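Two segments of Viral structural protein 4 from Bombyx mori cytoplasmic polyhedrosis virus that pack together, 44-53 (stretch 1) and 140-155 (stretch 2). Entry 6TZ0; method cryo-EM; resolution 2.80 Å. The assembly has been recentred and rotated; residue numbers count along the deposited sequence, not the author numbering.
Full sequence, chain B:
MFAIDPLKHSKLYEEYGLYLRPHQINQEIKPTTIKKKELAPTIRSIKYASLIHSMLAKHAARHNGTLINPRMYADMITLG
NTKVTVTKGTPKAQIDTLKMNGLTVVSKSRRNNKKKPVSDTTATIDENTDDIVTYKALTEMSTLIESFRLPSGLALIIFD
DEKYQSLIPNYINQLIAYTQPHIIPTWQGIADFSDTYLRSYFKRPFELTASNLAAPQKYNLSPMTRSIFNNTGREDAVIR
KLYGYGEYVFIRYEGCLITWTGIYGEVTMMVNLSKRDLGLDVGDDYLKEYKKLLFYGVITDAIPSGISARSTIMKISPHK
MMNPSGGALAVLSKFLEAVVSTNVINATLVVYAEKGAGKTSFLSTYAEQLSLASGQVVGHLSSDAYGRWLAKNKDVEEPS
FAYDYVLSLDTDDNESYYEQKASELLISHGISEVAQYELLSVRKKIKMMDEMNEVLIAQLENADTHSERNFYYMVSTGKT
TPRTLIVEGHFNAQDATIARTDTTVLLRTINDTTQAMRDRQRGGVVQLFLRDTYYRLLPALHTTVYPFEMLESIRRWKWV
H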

ATOM      1  N   ARG B  44     -22.880  51.627  -7.447  1.00 37.51           N
ATOM      2  CA  ARG B  44     -23.945  50.709  -7.071  1.00 37.51           C
ATOM      3  C   ARG B  44     -23.489  49.260  -7.162  1.00 37.51           C
ATOM      4  O   ARG B  44     -23.894  48.426  -6.339  1.00 37.51           O
ATOM      5  CB  ARG B  44     -25.171  50.957  -7.948  1.00 37.51           C
ATOM      6  CG  ARG B  44     -25.839  52.286  -7.655  1.00 37.51           C
ATOM      7  CD  ARG B  44     -27.119  52.481  -8.440  1.00 37.51           C
ATOM      8  NE  ARG B  44     -26.876  52.743  -9.853  1.00 37.51           N
ATOM      9  CZ  ARG B  44     -27.225  51.919 -10.831  1.00 37.51           C
ATOM     10  NH1 ARG B  44     -27.831  50.778 -10.547  1.00 37.51           N
ATOM     11  NH2 ARG B  44     -26.966  52.236 -12.090  1.00 37.51           N
ATOM     12  N   SER B  45     -22.611  48.961  -8.118  1.00 34.48           N
ATOM     13  CA  SER B  45     -22.166  47.590  -8.337  1.00 34.48           C
ATOM     14  C   SER B  45     -21.298  47.083  -7.192  1.00 34.48           C
ATOM     15  O   SER B  45     -21.373  45.901  -6.827  1.00 34.48           O
ATOM     16  CB  SER B  45     -21.410  47.503  -9.659  1.00 34.48           C
ATOM     17  OG  SER B  45     -20.914  46.199  -9.865  1.00 34.48           O
ATOM     18  N   ILE B  46     -20.478  47.956  -6.602  1.00 32.96           N
ATOM     19  CA  ILE B  46     -19.622  47.483  -5.514  1.00 32.96           C
ATOM     20  C   ILE B  46     -20.439  47.219  -4.242  1.00 32.96           C
ATOM     21  O   ILE B  46     -20.148  46.272  -3.493  1.00 32.96           O
ATOM     22  CB  ILE B  46     -18.444  48.457  -5.290  1.00 32.96           C
ATOM     23  CG1 ILE B  46     -17.406  47.843  -4.357  1.00 32.96           C
ATOM     24  CG2 ILE B  46     -18.889  49.810  -4.773  1.00 32.96           C
ATOM     25  CD1 ILE B  46     -16.100  48.570  -4.350  1.00 32.96           C
ATOM     26  N   LYS B  47     -21.517  47.978  -4.022  1.00 33.39           N
ATOM     27  CA  LYS B  47     -22.401  47.701  -2.896  1.00 33.39           C
ATOM     28  C   LYS B  47     -23.182  46.417  -3.126  1.00 33.39           C
ATOM     29  O   LYS B  47     -23.447  45.663  -2.177  1.00 33.39           O
ATOM     30  CB  LYS B  47     -23.355  48.870  -2.685  1.00 33.39           C
ATOM     31  CG  LYS B  47     -22.673  50.172  -2.332  1.00 33.39           C
ATOM     32  CD  LYS B  47     -23.693  51.284  -2.132  1.00 33.39           C
ATOM     33  CE  LYS B  47     -23.024  52.631  -1.913  1.00 33.39           C
ATOM     34  NZ  LYS B  47     -22.298  52.688  -0.616  1.00 33.39           N
ATOM     35  N   TYR B  48     -23.546  46.152  -4.385  1.00 32.17           N
ATOM     36  CA  TYR B  48     -24.224  44.904  -4.721  1.00 32.17           C
ATOM     37  C   TYR B  48     -23.328  43.706  -4.451  1.00 32.17           C
ATOM     38  O   TYR B  48     -23.777  42.690  -3.904  1.00 32.17           O
ATOM     39  CB  TYR B  48     -24.646  44.917  -6.188  1.00 32.17           C
ATOM     40  CG  TYR B  48     -25.709  45.930  -6.545  1.00 32.17           C
ATOM     41  CD1 TYR B  48     -26.485  46.538  -5.568  1.00 32.17           C
ATOM     42  CD2 TYR B  48     -25.929  46.280  -7.866  1.00 32.17           C
ATOM     43  CE1 TYR B  48     -27.448  47.460  -5.896  1.00 32.17           C
ATOM     44  CE2 TYR B  48     -26.890  47.204  -8.204  1.00 32.17           C
ATOM     45  CZ  TYR B  48     -27.647  47.786  -7.215  1.00 32.17           C
ATOM     46  OH  TYR B  48     -28.607  48.708  -7.545  1.00 32.17           O
ATOM     47  N   ALA B  49     -22.047  43.822  -4.806  1.00 29.63           N
ATOM     48  CA  ALA B  49     -21.097  42.752  -4.529  1.00 29.63           C
ATOM     49  C   ALA B  49     -20.871  42.561  -3.034  1.00 29.63           C
ATOM     50  O   ALA B  49     -20.683  41.423  -2.583  1.00 29.63           O
ATOM     51  CB  ALA B  49     -19.772  43.034  -5.231  1.00 29.63           C
ATOM     52  N   SER B  50     -20.899  43.647  -2.255  1.00 29.33           N
ATOM     53  CA  SER B  50     -20.790  43.518  -0.803  1.00 29.33           C
ATOM     54  C   SER B  50     -21.980  42.766  -0.214  1.00 29.33           C
ATOM     55  O   SER B  50     -21.813  41.910   0.671  1.00 29.33           O
ATOM     56  CB  SER B  50     -20.665  44.899  -0.169  1.00 29.33           C
ATOM     57  OG  SER B  50     -20.626  44.810   1.238  1.00 29.33           O
ATOM     58  N   LEU B  51     -23.187  43.061  -0.710  1.00 28.24           N
ATOM     59  CA  LEU B  51     -24.382  42.346  -0.259  1.00 28.24           C
ATOM     60  C   LEU B  51     -24.330  40.867  -0.632  1.00 28.24           C
ATOM     61  O   LEU B  51     -24.759  40.006   0.151  1.00 28.24           O
ATOM     62  CB  LEU B  51     -25.631  42.997  -0.846  1.00 28.24           C
ATOM     63  CG  LEU B  51     -25.977  44.410  -0.380  1.00 28.24           C
ATOM     64  CD1 LEU B  51     -27.142  44.959  -1.169  1.00 28.24           C
ATOM     65  CD2 LEU B  51     -26.299  44.411   1.093  1.00 28.24           C
ATOM     66  N   ILE B  52     -23.790  40.553  -1.813  1.00 28.95           N
ATOM     67  CA  ILE B  52     -23.654  39.157  -2.221  1.00 28.95           C
ATOM     68  C   ILE B  52     -22.644  38.425  -1.339  1.00 28.95           C
ATOM     69  O   ILE B  52     -22.870  37.269  -0.962  1.00 28.95           O
ATOM     70  CB  ILE B  52     -23.294  39.071  -3.718  1.00 28.95           C
ATOM     71  CG1 ILE B  52     -24.464  39.537  -4.574  1.00 28.95           C
ATOM     72  CG2 ILE B  52     -22.959  37.666  -4.143  1.00 28.95           C
ATOM     73  CD1 ILE B  52     -24.115  39.673  -6.029  1.00 28.95           C
ATOM     74  N   HIS B  53     -21.538  39.089  -0.969  1.00 28.90           N
ATOM     75  CA  HIS B  53     -20.569  38.479  -0.051  1.00 28.90           C
ATOM     76  C   HIS B  53     -21.180  38.173   1.309  1.00 28.90           C
ATOM     77  O   HIS B  53     -20.944  37.093   1.873  1.00 28.90           O
ATOM     78  CB  HIS B  53     -19.357  39.383   0.151  1.00 28.90           C
ATOM     79  CG  HIS B  53     -18.380  39.370  -0.978  1.00 28.90           C
ATOM     80  ND1 HIS B  53     -18.438  40.263  -2.023  1.00 28.90           N
ATOM     81  CD2 HIS B  53     -17.298  38.592  -1.207  1.00 28.90           C
ATOM     82  CE1 HIS B  53     -17.440  40.028  -2.853  1.00 28.90           C
ATOM     83  NE2 HIS B  53     -16.739  39.011  -2.385  1.00 28.90           N
ATOM     84  N   GLU B 140     -33.706  32.948  -1.588  1.00 38.58           N
ATOM     85  CA  GLU B 140     -33.268  34.198  -0.973  1.00 38.58           C
ATOM     86  C   GLU B 140     -32.225  34.910  -1.834  1.00 38.58           C
ATOM     87  O   GLU B 140     -32.320  36.127  -2.068  1.00 38.58           O
ATOM     88  CB  GLU B 140     -32.731  33.905   0.424  1.00 38.58           C
ATOM     89  CG  GLU B 140     -32.329  35.112   1.224  1.00 38.58           C
ATOM     90  CD  GLU B 140     -31.908  34.744   2.627  1.00 38.58           C
ATOM     91  OE1 GLU B 140     -31.966  33.543   2.964  1.00 38.58           O
ATOM     92  OE2 GLU B 140     -31.510  35.644   3.394  1.00 38.58           O
ATOM     93  N   MET B 141     -31.249  34.156  -2.350  1.00 37.20           N
ATOM     94  CA  MET B 141     -30.266  34.719  -3.269  1.00 37.20           C
ATOM     95  C   MET B 141     -30.907  35.179  -4.575  1.00 37.20           C
ATOM     96  O   MET B 141     -30.481  36.187  -5.151  1.00 37.20           O
ATOM     97  CB  MET B 141     -29.166  33.689  -3.535  1.00 37.20           C
ATOM     98  CG  MET B 141     -28.038  34.180  -4.430  1.00 37.20           C
ATOM     99  SD  MET B 141     -27.040  35.490  -3.717  1.00 37.20           S
ATOM    100  CE  MET B 141     -25.991  34.531  -2.646  1.00 37.20           C
ATOM    101  N   SER B 142     -31.959  34.492  -5.027  1.00 36.77           N
ATOM    102  CA  SER B 142     -32.651  34.888  -6.246  1.00 36.77           C
ATOM    103  C   SER B 142     -33.394  36.201  -6.068  1.00 36.77           C
ATOM    104  O   SER B 142     -33.338  37.065  -6.948  1.00 36.77           O
ATOM    105  CB  SER B 142     -33.608  33.781  -6.672  1.00 36.77           C
ATOM    106  OG  SER B 142     -34.323  34.154  -7.831  1.00 36.77           O
ATOM    107  N   THR B 143     -34.078  36.378  -4.935  1.00 35.08           N
ATOM    108  CA  THR B 143     -34.756  37.645  -4.694  1.00 35.08           C
ATOM    109  C   THR B 143     -33.769  38.776  -4.463  1.00 35.08           C
ATOM    110  O   THR B 143     -34.098  39.937  -4.720  1.00 35.08           O
ATOM    111  CB  THR B 143     -35.716  37.540  -3.510  1.00 35.08           C
ATOM    112  OG1 THR B 143     -34.994  37.180  -2.329  1.00 35.08           O
ATOM    113  CG2 THR B 143     -36.790  36.512  -3.785  1.00 35.08           C
ATOM    114  N   LEU B 144     -32.562  38.473  -3.978  1.00 33.30           N
ATOM    115  CA  LEU B 144     -31.579  39.545  -3.850  1.00 33.30           C
ATOM    116  C   LEU B 144     -30.988  39.947  -5.199  1.00 33.30           C
ATOM    117  O   LEU B 144     -30.838  41.139  -5.479  1.00 33.30           O
ATOM    118  CB  LEU B 144     -30.487  39.149  -2.853  1.00 33.30           C
ATOM    119  CG  LEU B 144     -29.357  40.149  -2.598  1.00 33.30           C
ATOM    120  CD1 LEU B 144     -29.079  40.274  -1.148  1.00 33.30           C
ATOM    121  CD2 LEU B 144     -28.102  39.614  -3.221  1.00 33.30           C
ATOM    122  N   ILE B 145     -30.654  38.975  -6.051  1.00 33.18           N
ATOM    123  CA  ILE B 145     -30.026  39.293  -7.333  1.00 33.18           C
ATOM    124  C   ILE B 145     -31.042  39.864  -8.320  1.00 33.18           C
ATOM    125  O   ILE B 145     -30.697  40.729  -9.136  1.00 33.18           O
ATOM    126  CB  ILE B 145     -29.292  38.045  -7.870  1.00 33.18           C
ATOM    127  CG1 ILE B 145     -28.106  37.724  -6.972  1.00 33.18           C
ATOM    128  CG2 ILE B 145     -28.764  38.214  -9.288  1.00 33.18           C
ATOM    129  CD1 ILE B 145     -27.421  36.439  -7.315  1.00 33.18           C
ATOM    130  N   GLU B 146     -32.311  39.450  -8.226  1.00 36.06           N
ATOM    131  CA  GLU B 146     -33.350  39.955  -9.118  1.00 36.06           C
ATOM    132  C   GLU B 146     -33.593  41.446  -8.929  1.00 36.06           C
ATOM    133  O   GLU B 146     -33.862  42.160  -9.899  1.00 36.06           O
ATOM    134  CB  GLU B 146     -34.643  39.179  -8.881  1.00 36.06           C
ATOM    135  CG  GLU B 146     -35.771  39.517  -9.824  1.00 36.06           C
ATOM    136  CD  GLU B 146     -37.027  38.737  -9.520  1.00 36.06           C
ATOM    137  OE1 GLU B 146     -37.018  37.956  -8.546  1.00 36.06           O
ATOM    138  OE2 GLU B 146     -38.023  38.905 -10.253  1.00 36.06           O
ATOM    139  N   SER B 147     -33.461  41.939  -7.702  1.00 32.97           N
ATOM    140  CA  SER B 147     -33.721  43.339  -7.410  1.00 32.97           C
ATOM    141  C   SER B 147     -32.574  44.259  -7.799  1.00 32.97           C
ATOM    142  O   SER B 147     -32.731  45.479  -7.707  1.00 32.97           O
ATOM    143  CB  SER B 147     -34.026  43.509  -5.925  1.00 32.97           C
ATOM    144  OG  SER B 147     -32.903  43.173  -5.136  1.00 32.97           O
ATOM    145  N   PHE B 148     -31.430  43.717  -8.213  1.00 31.63           N
ATOM    146  CA  PHE B 148     -30.335  44.571  -8.652  1.00 31.63           C
ATOM    147  C   PHE B 148     -30.623  45.192 -10.007  1.00 31.63           C
ATOM    148  O   PHE B 148     -30.186  46.318 -10.266  1.00 31.63           O
ATOM    149  CB  PHE B 148     -29.034  43.776  -8.720  1.00 31.63           C
ATOM    150  CG  PHE B 148     -28.467  43.396  -7.383  1.00 31.63           C
ATOM    151  CD1 PHE B 148     -28.889  44.024  -6.221  1.00 31.63           C
ATOM    152  CD2 PHE B 148     -27.498  42.410  -7.295  1.00 31.63           C
ATOM    153  CE1 PHE B 148     -28.366  43.668  -5.002  1.00 31.63           C
ATOM    154  CE2 PHE B 148     -26.971  42.057  -6.081  1.00 31.63           C
ATOM    155  CZ  PHE B 148     -27.402  42.694  -4.934  1.00 31.63           C
ATOM    156  N   ARG B 149     -31.337  44.462 -10.875  1.00 33.25           N
ATOM    157  CA  ARG B 149     -31.739  44.896 -12.220  1.00 33.25           C
ATOM    158  C   ARG B 149     -30.539  45.287 -13.076  1.00 33.25           C
ATOM    159  O   ARG B 149     -30.492  46.363 -13.673  1.00 33.25           O
ATOM    160  CB  ARG B 149     -32.773  46.021 -12.153  1.00 33.25           C
ATOM    161  CG  ARG B 149     -34.119  45.530 -11.687  1.00 33.25           C
ATOM    162  CD  ARG B 149     -35.123  46.648 -11.515  1.00 33.25           C
ATOM    163  NE  ARG B 149     -36.423  46.112 -11.128  1.00 33.25           N
ATOM    164  CZ  ARG B 149     -36.785  45.868  -9.874  1.00 33.25           C
ATOM    165  NH1 ARG B 149     -35.945  46.106  -8.878  1.00 33.25           N
ATOM    166  NH2 ARG B 149     -37.987  45.377  -9.613  1.00 33.25           N
ATOM    167  N   LEU B 150     -29.608  44.436 -13.128  1.00 30.96           N
ATOM    168  CA  LEU B 150     -28.376  44.542 -13.884  1.00 30.96           C
ATOM    169  C   LEU B 150     -28.555  43.919 -15.265  1.00 30.96           C
ATOM    170  O   LEU B 150     -29.289  42.938 -15.416  1.00 30.96           O
ATOM    171  CB  LEU B 150     -27.249  43.836 -13.145  1.00 30.96           C
ATOM    172  CG  LEU B 150     -26.897  44.395 -11.771  1.00 30.96           C
ATOM    173  CD1 LEU B 150     -25.849  43.532 -11.103  1.00 30.96           C
ATOM    174  CD2 LEU B 150     -26.423  45.819 -11.877  1.00 30.96           C
ATOM    175  N   PRO B 151     -27.918  44.471 -16.303  1.00 29.21           N
ATOM    176  CA  PRO B 151     -28.093  43.902 -17.646  1.00 29.21           C
ATOM    177  C   PRO B 151     -27.344  42.601 -17.850  1.00 29.21           C
ATOM    178  O   PRO B 151     -27.654  41.866 -18.792  1.00 29.21           O
ATOM    179  CB  PRO B 151     -27.561  45.006 -18.562  1.00 29.21           C
ATOM    180  CG  PRO B 151     -26.558  45.701 -17.735  1.00 29.21           C
ATOM    181  CD  PRO B 151     -27.067  45.671 -16.326  1.00 29.21           C
ATOM    182  N   SER B 152     -26.378  42.296 -16.997  1.00 30.18           N
ATOM    183  CA  SER B 152     -25.667  41.029 -17.022  1.00 30.18           C
ATOM    184  C   SER B 152     -25.301  40.695 -15.582  1.00 30.18           C
ATOM    185  O   SER B 152     -25.873  41.254 -14.642  1.00 30.18           O
ATOM    186  CB  SER B 152     -24.457  41.113 -17.965  1.00 30.18           C
ATOM    187  OG  SER B 152     -23.519  42.055 -17.490  1.00 30.18           O
ATOM    188  N   GLY B 153     -24.363  39.770 -15.394  1.00 29.14           N
ATOM    189  CA  GLY B 153     -23.954  39.360 -14.071  1.00 29.14           C
ATOM    190  C   GLY B 153     -22.674  40.039 -13.608  1.00 29.14           C
ATOM    191  O   GLY B 153     -22.076  40.857 -14.298  1.00 29.14           O
ATOM    192  N   LEU B 154     -22.261  39.669 -12.401  1.00 28.23           N
ATOM    193  CA  LEU B 154     -21.040  40.174 -11.787  1.00 28.23           C
ATOM    194  C   LEU B 154     -19.944  39.125 -11.909  1.00 28.23           C
ATOM    195  O   LEU B 154     -20.056  38.042 -11.334  1.00 28.23           O
ATOM    196  CB  LEU B 154     -21.281  40.531 -10.322  1.00 28.23           C
ATOM    197  CG  LEU B 154     -22.174  41.742 -10.075  1.00 28.23           C
ATOM    198  CD1 LEU B 154     -22.462  41.894  -8.607  1.00 28.23           C
ATOM    199  CD2 LEU B 154     -21.492  42.981 -10.604  1.00 28.23           C
ATOM    200  N   ALA B 155     -18.883  39.455 -12.636  1.00 27.97           N
ATOM    201  CA  ALA B 155     -17.786  38.519 -12.844  1.00 27.97           C
ATOM    202  C   ALA B 155     -16.898  38.440 -11.614  1.00 27.97           C
ATOM    203  O   ALA B 155     -16.614  39.451 -10.969  1.00 27.97           O
ATOM    204  CB  ALA B 155     -16.953  38.934 -14.053  1.00 27.97           C
TER

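Aromatic rings often join a helix to a neighbouring segment by lying flat against one another, and this contact is a compact example. Stretch 1 is helical throughout; the helix that opens stretch 2 runs antiparallel to it, the axes at 174° and no closer than 11.0 Å. The two backbones do not touch each other; side chains fill the space between them, and no hydrogen bond crosses between the stretches.

Phe148, Ile52 and Tyr48 cover the most surface. Phe148 lies beyond the helix of stretch 2, just before Arg149 turns the chain with a positive phi. Its ring forms an offset stack with that of Tyr48, centroids 4.1 Å apart and planes at 12°. The offset sets each ring over the other residue's CB: Tyr48 CB sits 3.8 Å from the Phe148 ring centroid, and Phe148 CB 4.3 Å from that of Tyr48, both as CH-pi contacts.

Ile52 points sideways at CB, but its end comes nearer. Its CD1 packs near the edge of the Phe148 ring, 3.7 Å from Phe148 CE2, and lies 3.8 Å from Leu154 CD1, while Ile52 CG1 is 3.9 Å from Leu144 CD2. The returning loop thus adds Leu154 to the same apolar cluster. Leu154 CD2 also lies 3.4 Å from Ser45 OG, a hydroxyl whose hydrogen bonding is satisfied elsewhere in the structure.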